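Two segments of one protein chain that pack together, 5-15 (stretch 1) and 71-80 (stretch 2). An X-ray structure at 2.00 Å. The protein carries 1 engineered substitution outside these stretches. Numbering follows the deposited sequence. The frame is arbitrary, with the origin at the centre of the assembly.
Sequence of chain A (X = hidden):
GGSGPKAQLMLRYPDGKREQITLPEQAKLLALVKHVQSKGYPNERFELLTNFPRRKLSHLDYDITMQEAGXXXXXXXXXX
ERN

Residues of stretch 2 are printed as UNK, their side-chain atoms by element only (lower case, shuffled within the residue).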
# COMPACT_ATOMS: atom_id res chain seq x y z
N PRO A 5 2.58 13.09 -11.57
CA PRO A 5 2.64 12.75 -10.14
C PRO A 5 2.58 11.22 -9.90
O PRO A 5 1.84 10.50 -10.57
CB PRO A 5 1.41 13.46 -9.56
CG PRO A 5 1.06 14.54 -10.59
CD PRO A 5 1.41 13.92 -11.91
N LYS A 6 3.39 10.75 -8.95
CA LYS A 6 3.49 9.32 -8.61
C LYS A 6 3.38 9.07 -7.11
O LYS A 6 3.54 9.98 -6.30
CB LYS A 6 4.84 8.78 -9.10
CG LYS A 6 5.04 9.05 -10.60
CD LYS A 6 6.42 8.73 -11.10
CE LYS A 6 6.31 8.45 -12.58
NZ LYS A 6 4.96 7.82 -12.80
N ALA A 7 3.13 7.80 -6.76
CA ALA A 7 3.19 7.31 -5.38
C ALA A 7 4.44 6.46 -5.30
O ALA A 7 4.47 5.34 -5.80
CB ALA A 7 1.97 6.46 -5.05
N GLN A 8 5.49 7.01 -4.69
CA GLN A 8 6.73 6.29 -4.53
C GLN A 8 6.62 5.60 -3.19
O GLN A 8 6.58 6.25 -2.15
CB GLN A 8 7.91 7.26 -4.53
CG GLN A 8 8.24 7.84 -5.90
CD GLN A 8 9.19 9.00 -5.81
OE1 GLN A 8 9.10 9.82 -4.88
NE2 GLN A 8 10.13 9.07 -6.77
N LEU A 9 6.57 4.28 -3.23
CA LEU A 9 6.26 3.53 -2.03
C LEU A 9 7.47 2.77 -1.50
O LEU A 9 8.18 2.13 -2.28
CB LEU A 9 5.13 2.53 -2.33
CG LEU A 9 3.81 3.11 -2.85
CD1 LEU A 9 2.78 2.01 -3.07
CD2 LEU A 9 3.27 4.11 -1.86
N MSE A 10 7.69 2.86 -0.19
CA MSE A 10 8.52 1.91 0.53
C MSE A 10 7.60 0.87 1.19
O MSE A 10 6.73 1.23 1.99
CB MSE A 10 9.35 2.61 1.61
CG MSE A 10 9.94 1.63 2.66
SE MSE A 10 11.33 0.48 1.87
CE MSE A 10 12.69 1.85 1.84
N LEU A 11 7.79 -0.40 0.85
CA LEU A 11 7.00 -1.48 1.45
C LEU A 11 7.84 -2.18 2.52
O LEU A 11 8.98 -2.58 2.29
CB LEU A 11 6.55 -2.48 0.40
CG LEU A 11 5.88 -1.88 -0.83
CD1 LEU A 11 5.51 -3.00 -1.80
CD2 LEU A 11 4.63 -1.08 -0.43
N ARG A 12 7.28 -2.29 3.72
CA ARG A 12 8.00 -2.88 4.85
C ARG A 12 7.27 -4.16 5.25
O ARG A 12 6.19 -4.09 5.85
CB ARG A 12 8.04 -1.90 6.01
CG ARG A 12 8.71 -0.56 5.70
CD ARG A 12 10.23 -0.67 5.83
NE ARG A 12 10.61 -1.13 7.16
CZ ARG A 12 10.70 -0.34 8.22
NH1 ARG A 12 10.44 0.96 8.11
NH2 ARG A 12 11.04 -0.85 9.40
N TYR A 13 7.83 -5.31 4.87
CA TYR A 13 7.19 -6.60 5.14
C TYR A 13 7.53 -7.07 6.55
O TYR A 13 8.59 -6.70 7.08
CB TYR A 13 7.60 -7.63 4.08
CG TYR A 13 7.16 -7.28 2.67
CD1 TYR A 13 5.86 -7.55 2.23
CD2 TYR A 13 8.04 -6.70 1.76
CE1 TYR A 13 5.46 -7.24 0.92
CE2 TYR A 13 7.65 -6.39 0.46
CZ TYR A 13 6.36 -6.66 0.05
OH TYR A 13 5.99 -6.34 -1.24
N PRO A 14 6.66 -7.88 7.18
CA PRO A 14 6.89 -8.05 8.62
C PRO A 14 8.07 -8.98 8.94
O PRO A 14 8.44 -9.07 10.11
CB PRO A 14 5.57 -8.65 9.11
CG PRO A 14 5.10 -9.48 7.96
CD PRO A 14 5.54 -8.72 6.70
N ASP A 15 8.63 -9.66 7.94
CA ASP A 15 9.83 -10.46 8.17
C ASP A 15 11.10 -9.58 8.14
O ASP A 15 12.20 -10.04 8.48
CB ASP A 15 9.93 -11.62 7.16
CG ASP A 15 9.92 -11.15 5.71
OD1 ASP A 15 9.68 -9.95 5.46
OD2 ASP A 15 10.14 -12.00 4.81
N UNK A 71 -3.03 9.66 -0.74
CA UNK A 71 -1.63 9.30 -0.48
C UNK A 71 -0.72 10.47 -0.83
O UNK A 71 -1.06 11.29 -1.71
c UNK A 71 -1.20 8.08 -1.28
c UNK A 71 -2.23 6.69 0.57
c UNK A 71 -1.88 6.76 -0.92
c UNK A 71 -0.97 5.60 -1.32
N UNK A 72 0.42 10.56 -0.14
CA UNK A 72 1.42 11.60 -0.40
C UNK A 72 2.34 11.16 -1.54
O UNK A 72 2.25 10.00 -1.98
s UNK A 72 1.19 12.45 2.24
c UNK A 72 2.22 11.87 0.86
N UNK A 73 3.20 12.07 -2.04
CA UNK A 73 4.09 11.66 -3.14
C UNK A 73 5.01 10.51 -2.75
O UNK A 73 5.40 9.71 -3.60
c UNK A 73 3.98 14.04 -3.07
c UNK A 73 4.94 12.91 -3.37
c UNK A 73 3.24 13.54 -1.83
N UNK A 74 5.34 10.41 -1.47
CA UNK A 74 6.14 9.31 -0.98
C UNK A 74 5.48 8.74 0.26
O UNK A 74 5.03 9.51 1.12
c UNK A 74 9.65 10.90 -1.53
c UNK A 74 7.55 9.82 -0.65
n UNK A 74 10.52 10.81 -2.53
o UNK A 74 9.97 11.23 -0.38
c UNK A 74 8.22 10.51 -1.84
N UNK A 75 5.42 7.41 0.35
CA UNK A 75 4.79 6.74 1.49
C UNK A 75 5.58 5.54 1.92
O UNK A 75 6.21 4.87 1.09
c UNK A 75 2.42 7.35 0.74
c UNK A 75 1.83 8.00 1.98
o UNK A 75 1.07 9.00 1.86
o UNK A 75 2.09 7.51 3.10
c UNK A 75 3.39 6.25 1.10
N UNK A 76 5.53 5.26 3.21
CA UNK A 76 6.05 4.01 3.74
C UNK A 76 4.84 3.15 4.14
O UNK A 76 3.99 3.59 4.92
c UNK A 76 6.94 4.25 4.96
o UNK A 76 8.12 4.96 4.56
c UNK A 76 7.35 2.93 5.60
N UNK A 77 4.75 1.95 3.57
CA UNK A 77 3.59 1.10 3.80
C UNK A 77 4.02 -0.14 4.57
O UNK A 77 4.86 -0.92 4.08
c UNK A 77 2.55 1.87 1.62
c UNK A 77 2.93 0.66 2.47
c UNK A 77 1.68 -0.19 2.76
N UNK A 78 3.46 -0.33 5.76
CA UNK A 78 3.70 -1.54 6.54
C UNK A 78 2.70 -2.62 6.18
O UNK A 78 1.49 -2.38 6.17
c UNK A 78 5.94 -0.76 8.80
c UNK A 78 6.69 1.48 9.30
c UNK A 78 3.62 -1.23 8.03
c UNK A 78 4.67 -0.29 8.49
c UNK A 78 5.43 1.96 8.99
c UNK A 78 6.95 0.11 9.21
c UNK A 78 4.43 1.08 8.58
N UNK A 79 3.20 -3.81 5.89
CA UNK A 79 2.34 -4.96 5.69
C UNK A 79 2.18 -5.65 7.05
O UNK A 79 3.16 -6.13 7.62
c UNK A 79 2.01 -7.09 4.37
c UNK A 79 3.20 -5.17 3.35
c UNK A 79 2.93 -5.92 4.63
N UNK A 80 0.96 -5.67 7.58
CA UNK A 80 0.69 -6.22 8.91
C UNK A 80 -0.25 -7.39 8.80
O UNK A 80 -1.10 -7.42 7.91
c UNK A 80 0.01 -5.18 9.79
n UNK A 80 0.77 -2.03 11.53
o UNK A 80 -0.97 -3.44 11.67
c UNK A 80 0.15 -3.16 11.23
c UNK A 80 0.90 -4.11 10.32
O HOH W 1 1.09 9.89 -4.64

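Position 71 carries four carbons, forked at the second, and its CA-to-CB bond points toward stretch 1 from a buried site. A fork one carbon beyond CB marks Leu 71, an apolar chain suited to burial.

Position 72 has one carbon and then a sulfur, directed away from stretch 1. This is Cys 72, whose backbone O lies 2.9 Å from the O of water 1, within hydrogen-bonding reach; the same water O lies 3.0 Å from Lys 6 O, likewise within reach, and bridges the two stretches just before the second strand begins.

At position 73 three carbons close a ring onto the backbone nitrogen, which defines Pro 73. It has no N-H to give, but its O receives Gln 8 N at 2.9 Å, almost in line.

Position 74 has three carbons, the third bearing one oxygen and one nitrogen, an amide that meets the amide of Gln 8. The residue is Gln 74: its NE2 donates to Gln 8 OE1 at 2.9 Å, a pairing that suits two exposed amides side by side.

Position 75 ends in two oxygens on its third carbon, and its CB lies 3.7 Å from Leu 9 CD2. It is Glu 75. Although buried, its carboxylate is not left unpaired, for OE2 accepts Cys 72 N at 2.6 Å, bracing the turn into the strand.

Position 76 branches at CB into one oxygen and one carbon, which meet Met 10 and Arg 12, hence Thr 76. Its CG2 rests 3.7 Å from Arg 12 CG, and OG1 lies 4.0 Å from Met 10 CB; a beta-branched residue fits an extended strand well.

Position 77 has three carbons, forked at CB, and its CB lies 3.8 Å from Leu 11 CD2: Val 77. CG2 lies 4.2 Å from Leu 9 CD2, so this compact chain touches both leucines.

Position 78 is one carbon and a six-carbon ring with no oxygen, and the ring meets the Arg 12 side chain; it is therefore Phe 78. CD1 approaches Arg 12 CB to 3.7 Å, and CE1 lies over one face of the guanidinium, a place an apolar ring suits.

Position 79 repeats the three-carbon fork at CB, now pointing toward stretch 1 and meeting Tyr 13 and Pro 14. Val 79 sets CG2 3.7 Å from Tyr 13 CD1; its short branched chain suits this buried site.

Position 80 has three carbons ending in one oxygen and one nitrogen, directed away and making no contact with stretch 1; Gln 80 has a polar amide suited to partial exposure.

The contact is a parallel pairing. Gln 8, Met 10 and Arg 12 each use both N and O to bond stretch 2, as from Met 10 N to Glu 75 O (2.8 Å) and from Val 77 N to Met 10 O (2.6 Å). Leu 9, Leu 11 and Val 77 pack on one face; Arg 12, Thr 76 and Phe 78 cover the other.

Stretch 2, residues 71-80: LCPQETVFVQ
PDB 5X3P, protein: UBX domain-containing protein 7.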